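Local coordinates for protein DNA polymerase sliding clamp 3 (Sulfolobus tokodaii, PDB 3AIZ) that forms one subunit of a ring-shaped sliding clamp that encircles DNA and tethers the replicative polymerase and other DNA-processing proteins to it, at residues C[9-14]-C[54-59]; C[78-83]-C[99-104]; C[203-208]-C[225-230]; C[144-149]-C[165-170]. All blocks are in the same frame, centred on the assembly; numbering follows the deposited sequence.

Contact 1: C[9-14]-C[54-59]; sequences DAFSYI and GYFEEY
The helical turn that directs Phe11 toward Tyr55 and Phe56 carries the shortest polar bond of this contact: Ser12 OG gives its proton to Asp9 O, one turn back, at 2.6 Å. The donor stands 33° out of the plane of that carbonyl, and the bond gives the hydroxyl of this buried serine a partner within its own helix. Across the contact the side chains meet by packing alone, mostly carbon against carbon. Phe11 has CG anti to its backbone N (chi1 -178°), and this reach puts its ring between the helix and the 54-59 chain. Tyr55 extends toward the helix and brings CE2 to the edge of the Phe11 ring, 3.5 Å from CD1. Its phenol oxygen lies beside the root of the same side chain, with OH 3.8 Å from Phe11 CB, and Ile14 CD1 comes near that oxygen too. Phe56 meets Phe11 more loosely, CE1 to CE1 at 3.9 Å. It also offers a face to Tyr55, whose CD2 sits 3.9 Å above the Phe56 plane toward the rim, so three rings form one cluster. Large flat side chains suit this place because the backbones stay far apart. Val5 and Ile51, from two different sheets, complete the apolar surroundings of Phe11. Helix 8-18 thus packs against the 3-10 turn and loop after strand 45-52, within the hydrophobic core of the N-terminal clamp domain.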
loop_
_atom_site.group_PDB
_atom_site.type_symbol
_atom_site.label_atom_id
_atom_site.label_comp_id
_atom_site.label_asym_id
_atom_site.label_seq_id
_atom_site.Cartn_x
_atom_site.Cartn_y
_atom_site.Cartn_z
ATOM N N ASP C 9 29.143 13.253 -4.817
ATOM C CA ASP C 9 27.736 12.867 -4.807
ATOM C C ASP C 9 26.844 14.088 -4.997
ATOM O O ASP C 9 25.959 14.101 -5.853
ATOM C CB ASP C 9 27.377 12.155 -3.501
ATOM C CG ASP C 9 25.965 11.598 -3.510
ATOM O OD1 ASP C 9 25.527 11.098 -4.568
ATOM O OD2 ASP C 9 25.293 11.657 -2.459
ATOM N N ALA C 10 27.082 15.116 -4.190
ATOM C CA ALA C 10 26.334 16.360 -4.302
ATOM C C ALA C 10 26.698 17.062 -5.604
ATOM O O ALA C 10 25.827 17.542 -6.329
ATOM C CB ALA C 10 26.624 17.260 -3.112
ATOM N N PHE C 11 27.993 17.102 -5.892
ATOM C CA PHE C 11 28.506 17.743 -7.097
ATOM C C PHE C 11 27.775 17.277 -8.356
ATOM O O PHE C 11 27.526 18.067 -9.264
ATOM C CB PHE C 11 30.007 17.475 -7.232
ATOM C CG PHE C 11 30.642 18.143 -8.417
ATOM C CD1 PHE C 11 31.125 19.438 -8.324
ATOM C CD2 PHE C 11 30.769 17.472 -9.621
ATOM C CE1 PHE C 11 31.714 20.052 -9.411
ATOM C CE2 PHE C 11 31.359 18.082 -10.712
ATOM C CZ PHE C 11 31.831 19.373 -10.606
ATOM N N SER C 12 27.428 15.996 -8.401
ATOM C CA SER C 12 26.785 15.428 -9.580
ATOM C C SER C 12 25.382 15.988 -9.798
ATOM O O SER C 12 24.931 16.125 -10.936
ATOM C CB SER C 12 26.732 13.902 -9.484
ATOM O OG SER C 12 25.906 13.485 -8.411
ATOM N N TYR C 13 24.697 16.313 -8.707
ATOM C CA TYR C 13 23.323 16.803 -8.789
ATOM C C TYR C 13 23.218 18.181 -9.441
ATOM O O TYR C 13 22.156 18.560 -9.935
ATOM C CB TYR C 13 22.661 16.805 -7.410
ATOM C CG TYR C 13 22.101 15.458 -7.009
ATOM C CD1 TYR C 13 22.869 14.550 -6.293
ATOM C CD2 TYR C 13 20.807 15.092 -7.356
ATOM C CE1 TYR C 13 22.360 13.317 -5.930
ATOM C CE2 TYR C 13 20.291 13.864 -6.997
ATOM C CZ TYR C 13 21.070 12.979 -6.284
ATOM O OH TYR C 13 20.560 11.753 -5.923
ATOM N N ILE C 14 24.318 18.927 -9.439
ATOM C CA ILE C 14 24.362 20.210 -10.130
ATOM C C ILE C 14 24.106 19.999 -11.618
ATOM O O ILE C 14 23.428 20.797 -12.265
ATOM C CB ILE C 14 25.729 20.903 -9.958
ATOM C CG1 ILE C 14 26.027 21.153 -8.479
ATOM C CG2 ILE C 14 25.766 22.208 -10.737
ATOM C CD1 ILE C 14 27.365 21.816 -8.235
ATOM N N GLY C 54 38.235 27.183 -4.693
ATOM C CA GLY C 54 38.195 26.736 -3.313
ATOM C C GLY C 54 37.202 25.616 -3.068
ATOM O O GLY C 54 37.342 24.853 -2.112
ATOM N N TYR C 55 36.195 25.520 -3.929
ATOM C CA TYR C 55 35.191 24.467 -3.822
ATOM C C TYR C 55 35.842 23.098 -3.967
ATOM O O TYR C 55 35.414 22.124 -3.349
ATOM C CB TYR C 55 34.113 24.652 -4.893
ATOM C CG TYR C 55 33.061 23.564 -4.917
ATOM C CD1 TYR C 55 31.878 23.699 -4.202
ATOM C CD2 TYR C 55 33.246 22.406 -5.662
ATOM C CE1 TYR C 55 30.913 22.712 -4.223
ATOM C CE2 TYR C 55 32.286 21.413 -5.690
ATOM C CZ TYR C 55 31.122 21.571 -4.968
ATOM O OH TYR C 55 30.163 20.586 -4.992
ATOM N N PHE C 56 36.884 23.036 -4.790
ATOM C CA PHE C 56 37.590 21.790 -5.047
ATOM C C PHE C 56 38.728 21.596 -4.056
ATOM O O PHE C 56 39.265 22.564 -3.515
ATOM C CB PHE C 56 38.151 21.784 -6.470
ATOM C CG PHE C 56 37.140 22.133 -7.524
ATOM C CD1 PHE C 56 36.236 21.188 -7.975
ATOM C CD2 PHE C 56 37.099 23.405 -8.066
ATOM C CE1 PHE C 56 35.310 21.504 -8.949
ATOM C CE2 PHE C 56 36.174 23.729 -9.039
ATOM C CZ PHE C 56 35.278 22.777 -9.480
ATOM N N GLU C 57 39.094 20.340 -3.820
ATOM C CA GLU C 57 40.253 20.031 -2.994
ATOM C C GLU C 57 41.524 20.346 -3.773
ATOM O O GLU C 57 42.509 20.826 -3.212
ATOM C CB GLU C 57 40.245 18.562 -2.573
ATOM C CG GLU C 57 41.424 18.165 -1.703
ATOM C CD GLU C 57 41.491 16.671 -1.457
ATOM O OE1 GLU C 57 40.634 15.939 -1.995
ATOM O OE2 GLU C 57 42.404 16.227 -0.727
ATOM N N GLU C 58 41.491 20.071 -5.074
ATOM C CA GLU C 58 42.608 20.379 -5.958
ATOM C C GLU C 58 42.101 21.083 -7.209
ATOM O O GLU C 58 41.159 20.621 -7.853
ATOM C CB GLU C 58 43.363 19.106 -6.346
ATOM C CG GLU C 58 44.020 18.386 -5.179
ATOM C CD GLU C 58 44.746 17.122 -5.605
ATOM O OE1 GLU C 58 44.784 16.835 -6.820
ATOM O OE2 GLU C 58 45.279 16.415 -4.722
ATOM N N TYR C 59 42.727 22.206 -7.549
ATOM C CA TYR C 59 42.338 22.972 -8.725
ATOM C C TYR C 59 43.573 23.467 -9.468
ATOM O O TYR C 59 44.267 24.370 -9.002
ATOM C CB TYR C 59 41.453 24.155 -8.323
ATOM C CG TYR C 59 40.734 24.805 -9.483
ATOM C CD1 TYR C 59 39.491 24.346 -9.899
ATOM C CD2 TYR C 59 41.298 25.877 -10.164
ATOM C CE1 TYR C 59 38.830 24.935 -10.958
ATOM C CE2 TYR C 59 40.642 26.472 -11.225
ATOM C CZ TYR C 59 39.409 25.997 -11.617
ATOM O OH TYR C 59 38.752 26.584 -12.673
#

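Contact 2: C[78-83]-C[99-104]; sequences LKTVTK and VTLDGV
Leu101 meets Thr80 and Val81 without a ring, amide or carboxylate taking part, so there is no flat side chain here with faces or edges to cover; branched aliphatic groups do the work. Leu101 points from its strand toward the 78-83 turn, and its two methyls divide the task. CD2 lies 3.7 Å from Val81 CG1, while CD1 is almost as close to the same valine methyl, at 3.8 Å. The valine branch thus rests against the fork of the leucine, the two side chains crossing at about a right angle. With Leu101 CG anti to the carbonyl carbon (chi1 -54°), that fork reaches across to the turn. CD1 also meets the threonine, again at about a right angle, with Thr80 OG1 its nearest atom there. The hydroxyl can lie against a methyl because its polar partner is elsewhere: it is hydrogen-bonded to Val77 O in the preceding helix. A type I turn from Leu78 to Val81, with Val81 N bonded to Leu78 O at 3.3 Å, presents Thr80 and Val81 to the strand. The short valine offers a methyl and the threonine a hydroxyl that is already engaged, so both can face Leu101. Leu87 on the adjacent strand backs Leu101. Nearby, Asp102 forms a salt bridge with Lys185 of the neighbouring sliding clamp B subunit, and Arg148 of that subunit packs on Thr80. In this arrangement the turn following helix 71-78 packs on strand 97-102 in the antiparallel sheet of the N-terminal clamp domain, beside a subunit interface.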
loop_
_atom_site.group_PDB
_atom_site.type_symbol
_atom_site.label_atom_id
_atom_site.label_comp_id
_atom_site.label_asym_id
_atom_site.label_seq_id
_atom_site.Cartn_x
_atom_site.Cartn_y
_atom_site.Cartn_z
ATOM N N LEU C 78 28.062 10.295 -13.849
ATOM C CA LEU C 78 28.007 10.988 -12.568
ATOM C C LEU C 78 27.020 10.311 -11.623
ATOM O O LEU C 78 27.195 10.340 -10.406
ATOM C CB LEU C 78 27.628 12.458 -12.759
ATOM C CG LEU C 78 28.690 13.371 -13.377
ATOM C CD1 LEU C 78 28.148 14.781 -13.540
ATOM C CD2 LEU C 78 29.955 13.378 -12.536
ATOM N N LYS C 79 25.985 9.701 -12.190
ATOM C CA LYS C 79 24.992 8.991 -11.395
ATOM C C LYS C 79 25.599 7.765 -10.720
ATOM O O LYS C 79 25.041 7.235 -9.759
ATOM C CB LYS C 79 23.810 8.559 -12.266
ATOM C CG LYS C 79 22.960 9.696 -12.803
ATOM C CD LYS C 79 21.779 9.154 -13.595
ATOM C CE LYS C 79 20.926 10.271 -14.174
ATOM N NZ LYS C 79 19.757 9.737 -14.930
ATOM N N THR C 80 26.742 7.316 -11.229
ATOM C CA THR C 80 27.362 6.090 -10.741
ATOM C C THR C 80 28.333 6.347 -9.594
ATOM O O THR C 80 29.093 5.459 -9.209
ATOM C CB THR C 80 28.107 5.346 -11.864
ATOM O OG1 THR C 80 29.345 6.009 -12.147
ATOM C CG2 THR C 80 27.259 5.293 -13.125
ATOM N N VAL C 81 28.311 7.561 -9.051
ATOM C CA VAL C 81 29.187 7.898 -7.934
ATOM C C VAL C 81 28.557 7.491 -6.608
ATOM O O VAL C 81 27.338 7.551 -6.442
ATOM C CB VAL C 81 29.528 9.402 -7.895
ATOM C CG1 VAL C 81 30.122 9.847 -9.222
ATOM C CG2 VAL C 81 28.295 10.221 -7.553
ATOM N N THR C 82 29.396 7.071 -5.667
ATOM C CA THR C 82 28.928 6.676 -4.347
ATOM C C THR C 82 29.190 7.785 -3.336
ATOM O O THR C 82 29.577 8.895 -3.703
ATOM C CB THR C 82 29.618 5.388 -3.869
ATOM O OG1 THR C 82 31.022 5.626 -3.712
ATOM C CG2 THR C 82 29.408 4.269 -4.875
ATOM N N LYS C 83 28.975 7.480 -2.061
ATOM C CA LYS C 83 29.200 8.447 -0.993
ATOM C C LYS C 83 30.690 8.693 -0.785
ATOM O O LYS C 83 31.112 9.819 -0.519
ATOM C CB LYS C 83 28.566 7.959 0.310
ATOM C CG LYS C 83 27.065 7.724 0.232
ATOM C CD LYS C 83 26.302 9.027 0.055
ATOM C CE LYS C 83 24.800 8.797 0.117
ATOM N NZ LYS C 83 24.037 10.076 0.043
ATOM N N VAL C 99 36.737 11.902 -16.968
ATOM C CA VAL C 99 36.121 11.780 -15.655
ATOM C C VAL C 99 36.652 10.531 -14.963
ATOM O O VAL C 99 36.460 9.415 -15.446
ATOM C CB VAL C 99 34.589 11.695 -15.753
ATOM C CG1 VAL C 99 33.962 11.813 -14.375
ATOM C CG2 VAL C 99 34.058 12.780 -16.671
ATOM N N THR C 100 37.325 10.721 -13.833
ATOM C CA THR C 100 37.914 9.604 -13.106
ATOM C C THR C 100 37.286 9.434 -11.728
ATOM O O THR C 100 37.555 10.213 -10.815
ATOM C CB THR C 100 39.433 9.778 -12.941
ATOM O OG1 THR C 100 40.044 9.904 -14.230
ATOM C CG2 THR C 100 40.030 8.582 -12.215
ATOM N N LEU C 101 36.451 8.412 -11.585
ATOM C CA LEU C 101 35.847 8.097 -10.299
ATOM C C LEU C 101 36.778 7.194 -9.496
ATOM O O LEU C 101 37.215 6.150 -9.979
ATOM C CB LEU C 101 34.489 7.423 -10.494
ATOM C CG LEU C 101 33.495 8.185 -11.368
ATOM C CD1 LEU C 101 32.143 7.497 -11.361
ATOM C CD2 LEU C 101 33.364 9.622 -10.895
ATOM N N ASP C 102 37.082 7.604 -8.269
ATOM C CA ASP C 102 38.011 6.861 -7.429
ATOM C C ASP C 102 37.372 6.489 -6.096
ATOM O O ASP C 102 37.104 7.353 -5.262
ATOM C CB ASP C 102 39.284 7.676 -7.198
ATOM C CG ASP C 102 40.396 6.859 -6.566
ATOM O OD1 ASP C 102 40.114 5.754 -6.057
ATOM O OD2 ASP C 102 41.556 7.325 -6.578
ATOM N N GLY C 103 37.132 5.195 -5.905
ATOM C CA GLY C 103 36.553 4.693 -4.674
ATOM C C GLY C 103 36.938 3.246 -4.440
ATOM O O GLY C 103 38.121 2.920 -4.340
ATOM N N VAL C 104 35.936 2.375 -4.354
ATOM C CA VAL C 104 36.180 0.944 -4.216
ATOM C C VAL C 104 37.151 0.477 -5.295
ATOM O O VAL C 104 38.038 -0.337 -5.042
ATOM C CB VAL C 104 34.874 0.140 -4.326
ATOM C CG1 VAL C 104 35.165 -1.355 -4.281
ATOM C CG2 VAL C 104 33.909 0.540 -3.218
#

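Contact 3: C[203-208]-C[225-230]; sequences VNTSKM and LKLRYN
Two first torsions bring Tyr229 and Thr205 together. Tyr229 holds CG anti to its carbonyl carbon (chi1 -71°), sending the ring from the strand toward the 203-208 turn, and Thr205 places OG1 between its backbone N and carbonyl carbon (chi1 68°), where the hydroxyl meets the end of the phenol. Tyr229 OH donates to Thr205 OG1 at 2.7 Å, with the threonine oxygen near the plane of the ring, at its edge. Thr205 OG1 is in turn hydrogen-bonded to Val202 O, so a buried hydroxyl accepts from one side chain and passes its own proton to a carbonyl. This chain of two bonds probably helps to hold the end of the ring in place, and it gives two buried hydroxyls partners. Leu227 CD1, 3.9 Å from Thr205 OG1, is the threonine's other neighbour on the strand. Met208 covers one face of the ring: its CB lies 3.8 Å from the ring centroid and 14° off the normal, a CH-pi contact. The chain then bends twice, and CE folds back to 3.7 Å from Tyr229 CB. SD stands more obliquely, 5.4 Å from the ring centroid, in a Met-aromatic contact. Flexibility suits the bent path, and a polarisable sulfur suits a place beside a ring. The turn itself is braced by Val203 O, which accepts from both Ser206 N and Ser206 OG. Phe139 of helix 136-149 also touches Tyr229. Here a turn after a short helix closes over a long antiparallel strand in the hydrophobic core of the C-terminal clamp domain.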
loop_
_atom_site.group_PDB
_atom_site.type_symbol
_atom_site.label_atom_id
_atom_site.label_comp_id
_atom_site.label_asym_id
_atom_site.label_seq_id
_atom_site.Cartn_x
_atom_site.Cartn_y
_atom_site.Cartn_z
ATOM N N VAL C 203 10.271 24.278 -10.661
ATOM C CA VAL C 203 10.315 22.933 -10.102
ATOM C C VAL C 203 11.581 22.170 -10.485
ATOM O O VAL C 203 12.176 21.485 -9.654
ATOM C CB VAL C 203 9.083 22.114 -10.528
ATOM C CG1 VAL C 203 9.270 20.652 -10.171
ATOM C CG2 VAL C 203 7.827 22.676 -9.880
ATOM N N ASN C 204 11.991 22.299 -11.743
ATOM C CA ASN C 204 13.141 21.557 -12.255
ATOM C C ASN C 204 14.476 21.928 -11.608
ATOM O O ASN C 204 15.518 21.387 -11.975
ATOM C CB ASN C 204 13.233 21.695 -13.777
ATOM C CG ASN C 204 12.138 20.932 -14.500
ATOM O OD1 ASN C 204 11.477 20.071 -13.920
ATOM N ND2 ASN C 204 11.944 21.243 -15.777
ATOM N N THR C 205 14.446 22.846 -10.647
ATOM C CA THR C 205 15.661 23.238 -9.939
ATOM C C THR C 205 15.741 22.562 -8.573
ATOM O O THR C 205 16.678 22.790 -7.809
ATOM C CB THR C 205 15.753 24.770 -9.758
ATOM O OG1 THR C 205 14.732 25.217 -8.857
ATOM C CG2 THR C 205 15.589 25.476 -11.092
ATOM N N SER C 206 14.752 21.724 -8.277
ATOM C CA SER C 206 14.663 21.057 -6.981
ATOM C C SER C 206 15.841 20.123 -6.695
ATOM O O SER C 206 16.216 19.928 -5.539
ATOM C CB SER C 206 13.341 20.292 -6.867
ATOM O OG SER C 206 13.166 19.405 -7.959
ATOM N N LYS C 207 16.424 19.547 -7.741
ATOM C CA LYS C 207 17.553 18.637 -7.566
ATOM C C LYS C 207 18.837 19.360 -7.160
ATOM O O LYS C 207 19.925 18.788 -7.227
ATOM C CB LYS C 207 17.780 17.787 -8.821
ATOM C CG LYS C 207 16.990 16.483 -8.827
ATOM C CD LYS C 207 17.259 15.656 -10.077
ATOM C CE LYS C 207 16.308 16.017 -11.207
ATOM N NZ LYS C 207 16.415 17.446 -11.608
ATOM N N MET C 208 18.704 20.617 -6.744
ATOM C CA MET C 208 19.826 21.365 -6.188
ATOM C C MET C 208 19.871 21.176 -4.675
ATOM O O MET C 208 20.743 21.716 -3.994
ATOM C CB MET C 208 19.710 22.853 -6.528
ATOM C CG MET C 208 19.991 23.194 -7.984
ATOM S SD MET C 208 21.709 22.915 -8.460
ATOM C CE MET C 208 22.564 23.890 -7.224
ATOM N N LEU C 225 12.655 35.913 -12.423
ATOM C CA LEU C 225 12.859 35.363 -11.091
ATOM C C LEU C 225 14.285 34.848 -10.986
ATOM O O LEU C 225 14.714 34.035 -11.803
ATOM C CB LEU C 225 11.880 34.216 -10.834
ATOM C CG LEU C 225 12.241 33.233 -9.713
ATOM C CD1 LEU C 225 12.292 33.933 -8.363
ATOM C CD2 LEU C 225 11.263 32.069 -9.679
ATOM N N LYS C 226 15.025 35.321 -9.989
ATOM C CA LYS C 226 16.386 34.845 -9.791
ATOM C C LYS C 226 16.496 33.909 -8.596
ATOM O O LYS C 226 16.473 34.349 -7.447
ATOM C CB LYS C 226 17.371 36.003 -9.630
ATOM C CG LYS C 226 18.818 35.539 -9.544
ATOM C CD LYS C 226 19.770 36.669 -9.191
ATOM C CE LYS C 226 21.194 36.148 -9.075
ATOM N NZ LYS C 226 22.125 37.164 -8.519
ATOM N N LEU C 227 16.613 32.616 -8.877
ATOM C CA LEU C 227 16.886 31.637 -7.837
ATOM C C LEU C 227 18.384 31.385 -7.775
ATOM O O LEU C 227 18.962 30.793 -8.686
ATOM C CB LEU C 227 16.150 30.327 -8.117
ATOM C CG LEU C 227 14.623 30.371 -8.132
ATOM C CD1 LEU C 227 14.057 29.033 -8.582
ATOM C CD2 LEU C 227 14.080 30.759 -6.766
ATOM N N ARG C 228 19.017 31.855 -6.707
ATOM C CA ARG C 228 20.438 31.609 -6.512
ATOM C C ARG C 228 20.649 30.535 -5.464
ATOM O O ARG C 228 20.492 30.781 -4.270
ATOM C CB ARG C 228 21.172 32.884 -6.094
ATOM C CG ARG C 228 22.503 32.608 -5.409
ATOM C CD ARG C 228 23.345 33.860 -5.270
ATOM N NE ARG C 228 23.784 34.362 -6.567
ATOM C CZ ARG C 228 24.775 35.230 -6.733
ATOM N NH1 ARG C 228 25.438 35.685 -5.678
ATOM N NH2 ARG C 228 25.112 35.636 -7.950
ATOM N N TYR C 229 20.997 29.337 -5.918
ATOM C CA TYR C 229 21.331 28.259 -5.006
ATOM C C TYR C 229 22.789 28.381 -4.591
ATOM O O TYR C 229 23.692 28.055 -5.360
ATOM C CB TYR C 229 21.066 26.903 -5.653
ATOM C CG TYR C 229 19.600 26.583 -5.823
ATOM C CD1 TYR C 229 18.942 26.860 -7.014
ATOM C CD2 TYR C 229 18.873 26.002 -4.793
ATOM C CE1 TYR C 229 17.602 26.565 -7.175
ATOM C CE2 TYR C 229 17.532 25.705 -4.944
ATOM C CZ TYR C 229 16.902 25.988 -6.137
ATOM O OH TYR C 229 15.566 25.694 -6.290
ATOM N N ASN C 230 23.011 28.868 -3.375
ATOM C CA ASN C 230 24.359 29.056 -2.858
ATOM C C ASN C 230 25.139 27.751 -2.780
ATOM O O ASN C 230 24.590 26.704 -2.436
ATOM C CB ASN C 230 24.319 29.723 -1.482
ATOM C CG ASN C 230 23.759 31.131 -1.532
ATOM O OD1 ASN C 230 22.988 31.533 -0.660
ATOM N ND2 ASN C 230 24.142 31.888 -2.556
#

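Contact 4: C[144-149]-C[165-170]; sequences DEIEDI and LSANSD
Ile146 leaves the helix with its CB directed at the strand, and its two branches then part to meet different residues. From CB, the short branch CG2 stands anti to the backbone N and comes 3.6 Å from Ala167 CB. The longer branch runs through CG1, which is anti to the carbonyl carbon (chi1 -70°) and acts as a spacer, to CD1 at the tip. That methyl lies 3.9 Å from Leu165 CB and 4.1 Å from Leu165 CD1, the two side chains crossing at about a right angle. One isoleucine therefore spans two inward-facing positions of the strand, with the outward-facing Ser166 between them. One turn on, Ile149 adds a lighter touch with CG2 4.0 Å from Ala167 CB, so the alanine methyl is touched by both isoleucines. The small side chain suits this place: the backbones come closest here, the CA atoms of Ile146 and Ala167 being 6.1 Å apart. Helix and strand run roughly the same way, their local axes 8.9 Å apart and inclined by 25°, and two residues one turn apart both reach the strand at Ala167. Every touch is between aliphatic carbons, as expected for a buried helix-sheet seam. Glu145, Glu147 and Asp148 are exposed, as suits acidic residues, though Glu147 also touches Val203. Around the seam, Ile154 of strand 153-159 and Leu199 of helix 199-203 also pack on Ile146, and Ser174 of strand 172-178 touches Ile149; the end of helix 136-149 thus lies over three neighbouring strands of the four-stranded sheet and beside a second helix.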
loop_
_atom_site.group_PDB
_atom_site.type_symbol
_atom_site.label_atom_id
_atom_site.label_comp_id
_atom_site.label_asym_id
_atom_site.label_seq_id
_atom_site.Cartn_x
_atom_site.Cartn_y
_atom_site.Cartn_z
ATOM N N ASP C 144 8.986 20.678 -4.706
ATOM C CA ASP C 144 8.555 19.330 -5.063
ATOM C C ASP C 144 7.073 19.147 -4.764
ATOM O O ASP C 144 6.347 18.510 -5.527
ATOM C CB ASP C 144 9.376 18.279 -4.311
ATOM C CG ASP C 144 10.769 18.107 -4.886
ATOM O OD1 ASP C 144 10.943 18.333 -6.103
ATOM O OD2 ASP C 144 11.688 17.739 -4.124
ATOM N N GLU C 145 6.629 19.715 -3.648
ATOM C CA GLU C 145 5.229 19.637 -3.254
ATOM C C GLU C 145 4.349 20.399 -4.240
ATOM O O GLU C 145 3.209 20.012 -4.497
ATOM C CB GLU C 145 5.042 20.183 -1.839
ATOM C CG GLU C 145 3.644 19.997 -1.278
ATOM C CD GLU C 145 3.536 20.445 0.166
ATOM O OE1 GLU C 145 4.584 20.751 0.775
ATOM O OE2 GLU C 145 2.404 20.490 0.693
ATOM N N ILE C 146 4.886 21.484 -4.790
ATOM C CA ILE C 146 4.167 22.270 -5.786
ATOM C C ILE C 146 4.071 21.510 -7.105
ATOM O O ILE C 146 3.079 21.621 -7.825
ATOM C CB ILE C 146 4.828 23.642 -6.018
ATOM C CG1 ILE C 146 4.629 24.537 -4.793
ATOM C CG2 ILE C 146 4.253 24.315 -7.255
ATOM C CD1 ILE C 146 5.155 25.942 -4.973
ATOM N N GLU C 147 5.106 20.735 -7.416
ATOM C CA GLU C 147 5.089 19.894 -8.607
ATOM C C GLU C 147 4.005 18.828 -8.487
ATOM O O GLU C 147 3.300 18.537 -9.454
ATOM C CB GLU C 147 6.449 19.233 -8.826
ATOM C CG GLU C 147 6.498 18.322 -10.043
ATOM C CD GLU C 147 7.754 17.474 -10.088
ATOM O OE1 GLU C 147 8.689 17.750 -9.306
ATOM O OE2 GLU C 147 7.804 16.529 -10.903
ATOM N N ASP C 148 3.879 18.246 -7.298
ATOM C CA ASP C 148 2.836 17.261 -7.036
ATOM C C ASP C 148 1.454 17.883 -7.195
ATOM O O ASP C 148 0.553 17.272 -7.769
ATOM C CB ASP C 148 2.992 16.659 -5.636
ATOM C CG ASP C 148 4.109 15.631 -5.563
ATOM O OD1 ASP C 148 4.559 15.159 -6.629
ATOM O OD2 ASP C 148 4.531 15.290 -4.436
ATOM N N ILE C 149 1.292 19.099 -6.682
ATOM C CA ILE C 149 0.037 19.826 -6.830
ATOM C C ILE C 149 -0.289 20.005 -8.307
ATOM O O ILE C 149 -1.415 19.766 -8.742
ATOM C CB ILE C 149 0.097 21.210 -6.154
ATOM C CG1 ILE C 149 0.231 21.059 -4.637
ATOM C CG2 ILE C 149 -1.139 22.025 -6.494
ATOM C CD1 ILE C 149 0.284 22.376 -3.895
ATOM N N LEU C 165 3.885 31.357 -2.391
ATOM C CA LEU C 165 3.969 30.620 -3.645
ATOM C C LEU C 165 2.627 29.984 -3.977
ATOM O O LEU C 165 2.152 29.106 -3.259
ATOM C CB LEU C 165 5.052 29.544 -3.567
ATOM C CG LEU C 165 6.425 30.007 -3.085
ATOM C CD1 LEU C 165 7.429 28.874 -3.195
ATOM C CD2 LEU C 165 6.892 31.214 -3.877
ATOM N N SER C 166 2.017 30.429 -5.069
ATOM C CA SER C 166 0.720 29.909 -5.477
ATOM C C SER C 166 0.828 29.062 -6.739
ATOM O O SER C 166 1.043 29.585 -7.831
ATOM C CB SER C 166 -0.269 31.054 -5.705
ATOM O OG SER C 166 -0.457 31.808 -4.522
ATOM N N ALA C 167 0.681 27.750 -6.578
ATOM C CA ALA C 167 0.652 26.838 -7.713
ATOM C C ALA C 167 -0.641 27.030 -8.497
ATOM O O ALA C 167 -1.678 26.471 -8.147
ATOM C CB ALA C 167 0.781 25.401 -7.240
ATOM N N ASN C 168 -0.570 27.826 -9.558
ATOM C CA ASN C 168 -1.750 28.181 -10.336
ATOM C C ASN C 168 -2.182 27.097 -11.312
ATOM O O ASN C 168 -1.617 26.962 -12.396
ATOM C CB ASN C 168 -1.513 29.483 -11.095
ATOM C CG ASN C 168 -1.108 30.616 -10.184
ATOM O OD1 ASN C 168 -1.796 30.920 -9.209
ATOM N ND2 ASN C 168 0.018 31.247 -10.493
ATOM N N SER C 169 -3.191 26.330 -10.920
ATOM C CA SER C 169 -3.774 25.331 -11.802
ATOM C C SER C 169 -4.720 26.025 -12.771
ATOM O O SER C 169 -4.555 27.208 -13.071
ATOM C CB SER C 169 -4.528 24.285 -10.985
ATOM O OG SER C 169 -3.719 23.791 -9.930
ATOM N N ASP C 170 -5.713 25.295 -13.258
ATOM C CA ASP C 170 -6.704 25.882 -14.149
ATOM C C ASP C 170 -7.972 26.230 -13.374
ATOM O O ASP C 170 -8.637 25.347 -12.825
ATOM C CB ASP C 170 -7.024 24.929 -15.302
ATOM C CG ASP C 170 -7.798 25.606 -16.414
ATOM O OD1 ASP C 170 -7.959 26.844 -16.360
ATOM O OD2 ASP C 170 -8.243 24.901 -17.345
#

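All four contacts are largely buried, but contact 3 is the most central, whereas contacts 2 and 4 lie about 20 Å from the chain's centre and include the partly exposed Val81 and Ile149. Contacts 1 and 2 belong to the N-terminal half and meet through packing and an Asp9–Lys83 salt bridge; contacts 3 and 4 share the C-terminal half, where the 203-208 turn touches helix 136-149. Contacts 1 and 3 touch across the two halves, Tyr13 and Ile14 packing on Lys207 and Met208. Chemistry changes with place: aromatic clustering in contact 1, a hydroxyl bond with ring packing in contact 3, and aliphatic branches in contacts 2 and 4, of which contact 2 adjoins another subunit.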